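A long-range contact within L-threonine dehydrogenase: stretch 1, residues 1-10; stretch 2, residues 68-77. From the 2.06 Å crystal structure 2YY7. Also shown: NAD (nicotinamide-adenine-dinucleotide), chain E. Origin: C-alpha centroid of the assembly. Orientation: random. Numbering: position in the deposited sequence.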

ATOM      1  N   MET A   1      17.127  18.239 -27.805  1.00 41.46           N
ATOM      2  CA  MET A   1      17.114  19.229 -26.690  1.00 41.63           C
ATOM      3  C   MET A   1      17.326  18.545 -25.341  1.00 39.56           C
ATOM      4  O   MET A   1      16.729  17.501 -25.064  1.00 40.36           O
ATOM      5  CB  MET A   1      15.779  19.973 -26.667  1.00 41.85           C
ATOM      6  CG  MET A   1      15.630  20.936 -25.504  1.00 42.63           C
ATOM      7  SD  MET A   1      13.899  21.273 -25.126  1.00 46.66           S
ATOM      8  CE  MET A   1      13.681  20.337 -23.603  1.00 42.29           C
ATOM      9  N   ASN A   2      18.173  19.137 -24.505  1.00 36.47           N
ATOM     10  CA  ASN A   2      18.436  18.582 -23.186  1.00 33.43           C
ATOM     11  C   ASN A   2      17.272  18.884 -22.259  1.00 29.58           C
ATOM     12  O   ASN A   2      16.585  19.892 -22.413  1.00 30.05           O
ATOM     13  CB  ASN A   2      19.724  19.162 -22.595  1.00 34.23           C
ATOM     14  CG  ASN A   2      20.971  18.495 -23.142  1.00 36.82           C
ATOM     15  OD1 ASN A   2      22.085  18.826 -22.745  1.00 40.03           O
ATOM     16  ND2 ASN A   2      20.788  17.545 -24.056  1.00 39.53           N
ATOM     17  N   PRO A   3      17.033  18.008 -21.279  1.00 26.33           N
ATOM     18  CA  PRO A   3      15.931  18.227 -20.346  1.00 23.93           C
ATOM     19  C   PRO A   3      16.244  19.335 -19.351  1.00 20.76           C
ATOM     20  O   PRO A   3      17.401  19.696 -19.145  1.00 19.51           O
ATOM     21  CB  PRO A   3      15.794  16.872 -19.666  1.00 24.09           C
ATOM     22  CG  PRO A   3      17.221  16.425 -19.570  1.00 25.15           C
ATOM     23  CD  PRO A   3      17.764  16.770 -20.947  1.00 26.10           C
ATOM     24  N   LYS A   4      15.195  19.880 -18.751  1.00 18.66           N
ATOM     25  CA  LYS A   4      15.342  20.914 -17.744  1.00 15.50           C
ATOM     26  C   LYS A   4      14.932  20.167 -16.480  1.00 14.03           C
ATOM     27  O   LYS A   4      13.760  19.841 -16.293  1.00 12.43           O
ATOM     28  CB  LYS A   4      14.395  22.077 -18.028  1.00 16.07           C
ATOM     29  CG  LYS A   4      14.664  23.283 -17.162  1.00 15.57           C
ATOM     30  CD  LYS A   4      16.096  23.775 -17.335  1.00 15.90           C
ATOM     31  CE  LYS A   4      16.352  25.003 -16.480  1.00 12.41           C
ATOM     32  NZ  LYS A   4      15.437  26.121 -16.867  1.00 12.51           N
ATOM     33  N   ILE A   5      15.908  19.900 -15.622  1.00 13.09           N
ATOM     34  CA  ILE A   5      15.693  19.115 -14.414  1.00 12.22           C
ATOM     35  C   ILE A   5      15.485  19.849 -13.093  1.00 12.30           C
ATOM     36  O   ILE A   5      16.156  20.835 -12.796  1.00 12.72           O
ATOM     37  CB  ILE A   5      16.875  18.130 -14.227  1.00 11.67           C
ATOM     38  CG1 ILE A   5      17.044  17.282 -15.493  1.00 12.40           C
ATOM     39  CG2 ILE A   5      16.636  17.242 -13.006  1.00 11.66           C
ATOM     40  CD1 ILE A   5      18.361  16.531 -15.569  1.00 11.60           C
ATOM     41  N   LEU A   6      14.549  19.339 -12.303  1.00 11.99           N
ATOM     42  CA  LEU A   6      14.271  19.882 -10.982  1.00 12.30           C
ATOM     43  C   LEU A   6      14.454  18.748  -9.982  1.00 12.98           C
ATOM     44  O   LEU A   6      13.745  17.738 -10.034  1.00 12.86           O
ATOM     45  CB  LEU A   6      12.841  20.420 -10.886  1.00 12.80           C
ATOM     46  CG  LEU A   6      12.423  20.850  -9.473  1.00 13.82           C
ATOM     47  CD1 LEU A   6      13.327  21.986  -8.980  1.00 11.32           C
ATOM     48  CD2 LEU A   6      10.962  21.286  -9.480  1.00 13.61           C
ATOM     49  N   ILE A   7      15.429  18.898  -9.093  1.00 12.47           N
ATOM     50  CA  ILE A   7      15.680  17.891  -8.074  1.00 12.53           C
ATOM     51  C   ILE A   7      15.113  18.407  -6.754  1.00 11.54           C
ATOM     52  O   ILE A   7      15.562  19.425  -6.230  1.00 12.54           O
ATOM     53  CB  ILE A   7      17.189  17.625  -7.905  1.00 12.10           C
ATOM     54  CG1 ILE A   7      17.763  17.054  -9.205  1.00 15.33           C
ATOM     55  CG2 ILE A   7      17.417  16.650  -6.756  1.00 13.72           C
ATOM     56  CD1 ILE A   7      19.268  16.954  -9.214  1.00 19.64           C
ATOM     57  N   ILE A   8      14.109  17.708  -6.236  1.00 11.28           N
ATOM     58  CA  ILE A   8      13.473  18.087  -4.982  1.00 10.93           C
ATOM     59  C   ILE A   8      14.139  17.262  -3.882  1.00 11.89           C
ATOM     60  O   ILE A   8      14.149  16.029  -3.944  1.00 10.77           O
ATOM     61  CB  ILE A   8      11.958  17.800  -5.041  1.00 10.84           C
ATOM     62  CG1 ILE A   8      11.348  18.543  -6.235  1.00 10.10           C
ATOM     63  CG2 ILE A   8      11.275  18.245  -3.748  1.00  8.13           C
ATOM     64  CD1 ILE A   8       9.852  18.301  -6.410  1.00 10.80           C
ATOM     65  N   GLY A   9      14.701  17.952  -2.891  1.00 12.28           N
ATOM     66  CA  GLY A   9      15.406  17.289  -1.807  1.00 10.66           C
ATOM     67  C   GLY A   9      16.847  17.101  -2.248  1.00 10.87           C
ATOM     68  O   GLY A   9      17.469  16.083  -1.955  1.00 11.40           O
ATOM     69  N   ALA A  10      17.379  18.105  -2.944  1.00 11.20           N
ATOM     70  CA  ALA A  10      18.734  18.062  -3.489  1.00 10.74           C
ATOM     71  C   ALA A  10      19.874  18.081  -2.479  1.00 12.28           C
ATOM     72  O   ALA A  10      21.009  17.737  -2.823  1.00 12.24           O
ATOM     73  CB  ALA A  10      18.919  19.208  -4.495  1.00 10.66           C
ATOM     74  N   LYS A  68      10.743  26.233 -16.346  1.00 12.89           N
ATOM     75  CA  LYS A  68      10.301  25.429 -17.487  1.00 12.09           C
ATOM     76  C   LYS A  68      10.818  23.994 -17.386  1.00 11.43           C
ATOM     77  O   LYS A  68      11.485  23.494 -18.294  1.00 10.33           O
ATOM     78  CB  LYS A  68      10.797  26.068 -18.786  1.00 11.62           C
ATOM     79  CG  LYS A  68      10.469  27.555 -18.909  1.00 11.00           C
ATOM     80  CD  LYS A  68       8.964  27.804 -18.974  1.00 10.57           C
ATOM     81  CE  LYS A  68       8.656  29.300 -19.027  1.00 13.87           C
ATOM     82  NZ  LYS A  68       7.196  29.576 -19.155  1.00 14.81           N
ATOM     83  N   ILE A  69      10.478  23.341 -16.282  1.00 11.20           N
ATOM     84  CA  ILE A  69      10.915  21.977 -15.998  1.00 10.86           C
ATOM     85  C   ILE A  69      10.261  20.892 -16.842  1.00 11.49           C
ATOM     86  O   ILE A  69       9.056  20.929 -17.093  1.00 12.03           O
ATOM     87  CB  ILE A  69      10.665  21.633 -14.510  1.00 10.38           C
ATOM     88  CG1 ILE A  69      11.442  22.608 -13.615  1.00  9.45           C
ATOM     89  CG2 ILE A  69      11.050  20.175 -14.228  1.00  8.44           C
ATOM     90  CD1 ILE A  69      12.937  22.588 -13.837  1.00 10.02           C
ATOM     91  N   THR A  70      11.064  19.917 -17.264  1.00 11.93           N
ATOM     92  CA  THR A  70      10.562  18.792 -18.044  1.00 11.90           C
ATOM     93  C   THR A  70      10.690  17.499 -17.231  1.00 11.85           C
ATOM     94  O   THR A  70       9.855  16.608 -17.350  1.00 12.13           O
ATOM     95  CB  THR A  70      11.329  18.621 -19.381  1.00 12.93           C
ATOM     96  OG1 THR A  70      12.703  18.309 -19.117  1.00 14.87           O
ATOM     97  CG2 THR A  70      11.252  19.897 -20.208  1.00 12.57           C
ATOM     98  N   ASP A  71      11.727  17.411 -16.398  1.00 11.01           N
ATOM     99  CA  ASP A  71      11.966  16.228 -15.569  1.00 11.04           C
ATOM    100  C   ASP A  71      12.048  16.552 -14.073  1.00 10.76           C
ATOM    101  O   ASP A  71      12.688  17.523 -13.671  1.00 11.67           O
ATOM    102  CB  ASP A  71      13.285  15.540 -15.950  1.00 11.01           C
ATOM    103  CG  ASP A  71      13.311  15.035 -17.381  1.00 13.18           C
ATOM    104  OD1 ASP A  71      14.096  14.095 -17.636  1.00 11.57           O
ATOM    105  OD2 ASP A  71      12.579  15.568 -18.243  1.00 11.11           O
ATOM    106  N   ILE A  72      11.420  15.723 -13.248  1.00 10.21           N
ATOM    107  CA  ILE A  72      11.477  15.923 -11.806  1.00  9.63           C
ATOM    108  C   ILE A  72      11.984  14.672 -11.102  1.00 10.29           C
ATOM    109  O   ILE A  72      11.494  13.566 -11.347  1.00  9.22           O
ATOM    110  CB  ILE A  72      10.094  16.286 -11.202  1.00  9.84           C
ATOM    111  CG1 ILE A  72       9.698  17.707 -11.607  1.00  7.39           C
ATOM    112  CG2 ILE A  72      10.144  16.173  -9.665  1.00 10.10           C
ATOM    113  CD1 ILE A  72       8.436  18.210 -10.935  1.00 10.57           C
ATOM    114  N   TYR A  73      12.995  14.857 -10.257  1.00  9.24           N
ATOM    115  CA  TYR A  73      13.550  13.778  -9.451  1.00  9.39           C
ATOM    116  C   TYR A  73      13.105  14.133  -8.029  1.00  8.78           C
ATOM    117  O   TYR A  73      13.661  15.043  -7.407  1.00 10.04           O
ATOM    118  CB  TYR A  73      15.085  13.757  -9.524  1.00  8.15           C
ATOM    119  CG  TYR A  73      15.654  13.337 -10.864  1.00  9.86           C
ATOM    120  CD1 TYR A  73      16.337  12.125 -11.007  1.00 10.57           C
ATOM    121  CD2 TYR A  73      15.527  14.159 -11.984  1.00  9.89           C
ATOM    122  CE1 TYR A  73      16.888  11.745 -12.238  1.00 12.68           C
ATOM    123  CE2 TYR A  73      16.070  13.789 -13.220  1.00  8.44           C
ATOM    124  CZ  TYR A  73      16.749  12.583 -13.340  1.00 10.60           C
ATOM    125  OH  TYR A  73      17.284  12.219 -14.556  1.00 10.11           O
ATOM    126  N   LEU A  74      12.083  13.436  -7.535  1.00  9.21           N
ATOM    127  CA  LEU A  74      11.543  13.674  -6.193  1.00  9.18           C
ATOM    128  C   LEU A  74      12.270  12.819  -5.160  1.00  9.48           C
ATOM    129  O   LEU A  74      11.953  11.641  -4.968  1.00 10.05           O
ATOM    130  CB  LEU A  74      10.049  13.353  -6.169  1.00  8.92           C
ATOM    131  CG  LEU A  74       9.308  13.396  -4.826  1.00  9.14           C
ATOM    132  CD1 LEU A  74       9.390  14.784  -4.217  1.00  6.12           C
ATOM    133  CD2 LEU A  74       7.859  13.003  -5.048  1.00  7.96           C
ATOM    134  N   MET A  75      13.238  13.424  -4.488  1.00  9.18           N
ATOM    135  CA  MET A  75      14.038  12.719  -3.501  1.00  9.69           C
ATOM    136  C   MET A  75      13.614  12.993  -2.067  1.00  9.93           C
ATOM    137  O   MET A  75      14.030  12.282  -1.159  1.00 11.20           O
ATOM    138  CB  MET A  75      15.510  13.100  -3.672  1.00  8.50           C
ATOM    139  CG  MET A  75      15.988  13.044  -5.114  1.00 10.11           C
ATOM    140  SD  MET A  75      15.702  11.428  -5.881  1.00 10.78           S
ATOM    141  CE  MET A  75      17.157  10.536  -5.333  1.00 11.35           C
ATOM    142  N   ALA A  76      12.790  14.013  -1.861  1.00 11.32           N
ATOM    143  CA  ALA A  76      12.347  14.370  -0.516  1.00 11.92           C
ATOM    144  C   ALA A  76      11.413  13.340   0.107  1.00 12.64           C
ATOM    145  O   ALA A  76      10.464  12.881  -0.526  1.00 15.38           O
ATOM    146  CB  ALA A  76      11.672  15.753  -0.532  1.00 11.13           C
ATOM    147  N   ALA A  77      11.693  12.993   1.360  1.00 12.01           N
ATOM    148  CA  ALA A  77      10.906  12.023   2.120  1.00 11.00           C
ATOM    149  C   ALA A  77      11.662  11.728   3.403  1.00 11.91           C
ATOM    150  O   ALA A  77      12.846  12.040   3.502  1.00 11.96           O
ATOM    151  CB  ALA A  77      10.743  10.728   1.329  1.00 10.76           C
TER
HETATM  152  PA  NAD E3001      18.014  12.449   2.954  1.00  9.94           P
HETATM  153  O1A NAD E3001      19.497  12.420   3.094  1.00 10.01           O
HETATM  154  O2A NAD E3001      17.250  12.372   4.226  1.00 10.53           O
HETATM  155  O5B NAD E3001      17.557  13.656   2.037  1.00  8.58           O
HETATM  156  C5B NAD E3001      16.238  14.121   2.043  1.00  3.91           C
HETATM  157  C4B NAD E3001      16.222  15.574   1.634  1.00  5.99           C
HETATM  158  O4B NAD E3001      14.857  15.961   1.469  1.00  7.54           O
HETATM  159  C3B NAD E3001      16.863  16.485   2.707  1.00  7.81           C
HETATM  160  O3B NAD E3001      17.876  17.336   2.143  1.00  8.85           O
HETATM  161  C2B NAD E3001      15.657  17.235   3.288  1.00  7.51           C
HETATM  162  O2B NAD E3001      15.990  18.539   3.733  1.00  8.79           O
HETATM  163  C1B NAD E3001      14.691  17.232   2.094  1.00  8.55           C
HETATM  164  N9A NAD E3001      13.298  17.492   2.487  1.00  8.89           N
HETATM  165  C8A NAD E3001      12.637  16.955   3.591  1.00 10.09           C
HETATM  166  N7A NAD E3001      11.394  17.456   3.614  1.00  8.19           N
HETATM  167  C5A NAD E3001      11.265  18.270   2.542  1.00  9.44           C
HETATM  168  C6A NAD E3001      10.210  19.061   2.115  1.00  8.67           C
HETATM  169  N6A NAD E3001       9.110  19.154   2.832  1.00  7.69           N
HETATM  170  N1A NAD E3001      10.363  19.828   0.990  1.00  8.28           N
HETATM  171  C2A NAD E3001      11.552  19.821   0.276  1.00  9.67           C
HETATM  172  N3A NAD E3001      12.626  19.062   0.701  1.00  8.46           N
HETATM  173  C4A NAD E3001      12.459  18.306   1.835  1.00  7.80           C
HETATM  174  O3  NAD E3001      17.539  11.162   2.119  1.00  9.50           O
HETATM  175  PN  NAD E3001      18.298  10.377   0.918  1.00  9.35           P
HETATM  176  O1N NAD E3001      18.930  11.317  -0.067  1.00  7.46           O
HETATM  177  O2N NAD E3001      19.046   9.269   1.570  1.00 14.18           O
HETATM  178  O5D NAD E3001      17.035   9.675   0.177  1.00  8.59           O
HETATM  179  C5D NAD E3001      16.393  10.308  -0.940  1.00  7.19           C
HETATM  180  C4D NAD E3001      15.294   9.354  -1.484  1.00  6.92           C
HETATM  181  O4D NAD E3001      15.848   8.077  -1.741  1.00  6.26           O
HETATM  182  C3D NAD E3001      14.158   9.097  -0.490  1.00  9.06           C
HETATM  183  O3D NAD E3001      12.948   8.922  -1.221  1.00 10.26           O
HETATM  184  C2D NAD E3001      14.516   7.762   0.120  1.00  9.11           C
HETATM  185  O2D NAD E3001      13.351   7.191   0.668  1.00 10.15           O
HETATM  186  C1D NAD E3001      15.129   7.021  -1.068  1.00  6.43           C
HETATM  187  N1N NAD E3001      16.003   5.924  -0.588  1.00  6.65           N
HETATM  188  C2N NAD E3001      17.192   6.222   0.047  1.00  5.39           C
HETATM  189  C3N NAD E3001      18.005   5.185   0.494  1.00  7.35           C
HETATM  190  C7N NAD E3001      19.359   5.474   1.082  1.00  7.03           C
HETATM  191  O7N NAD E3001      20.043   4.368   1.561  1.00  9.20           O
HETATM  192  N7N NAD E3001      19.852   6.721   1.185  1.00 11.22           N
HETATM  193  C4N NAD E3001      17.606   3.846   0.323  1.00  5.97           C
HETATM  194  C5N NAD E3001      16.411   3.561  -0.345  1.00  4.61           C
HETATM  195  C6N NAD E3001      15.605   4.596  -0.779  1.00  2.20           C

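What joins two segments more than sixty residues apart in sequence? Strands 5-8 and 71-74 lie side by side and run parallel, with axes 4.8 Å apart at closest approach. Their hydrogen bonds alternate in the usual parallel manner: Leu 6 N gives to Asp 71 O (2.9 Å), Tyr 73 N to Leu 6 O (3.0 Å), Ile 8 N to Tyr 73 O (2.9 Å) and Met 75 N to Ile 8 O (2.8 Å). Leu 6 and Ile 8 thus use both their amide and their carbonyl in this pairing, while Ile 5 CA and Ile 7 CA make CA-H...O contacts with Asp 71 O (3.5 Å) and Tyr 73 O (3.6 Å). Together the two stretches bury 761 Å².

Why does Ile 8 cover so much surface? Its side chain shares a face of the sheet with Leu 6, Ile 72 and Leu 74. Ile 8 CD1 lies 3.9 Å from Ile 72 CG2, and Ile 8 CG2 lies 4.0 Å from Leu 74 CD1 and 4.1 Å from Ala 76 CB. A branched aliphatic residue can fill the space beside all three without leaving a polar group unpaired in a buried site.

How does Lys 4, at the exposed end, cover almost as much? Lys 4 O accepts from both Thr 70 N (2.9 Å) and Asp 71 N (3.2 Å), and Lys 4 N gives to Thr 70 OG1 (3.0 Å). Thr 70 OG1 in turn gives to Asp 71 OD2 (2.9 Å), so the Thr 70 side chain links the Lys 4 amide to the carboxylate of Asp 71. The aliphatic part of the lysine packs against the other stretch, with Lys 4 CG 3.8 Å from Ile 69 CD1.

What does Tyr 73 do on the other face, and how does the contact end? With chi1 in the m rotamer, Tyr 73 CD2 comes to 3.4 Å from Ile 5 CG2, while Tyr 73 CB sits 4.3 Å from Ile 7 CG1; the ring packs on Ile 5 and the CB on Ile 7, on the face that also carries Asp 71. Beyond the strands comes Gly 9, where a CB would be jammed against the preceding carbonyl and would clash with Ala 76 N. Bare backbone fits here. Gly 9 CA lies 3.6 Å from NAD O4B; nearby, Ala 76 CB lies 3.6 Å from NAD C4A, so this end of the contact borders the cofactor of the dehydrogenase.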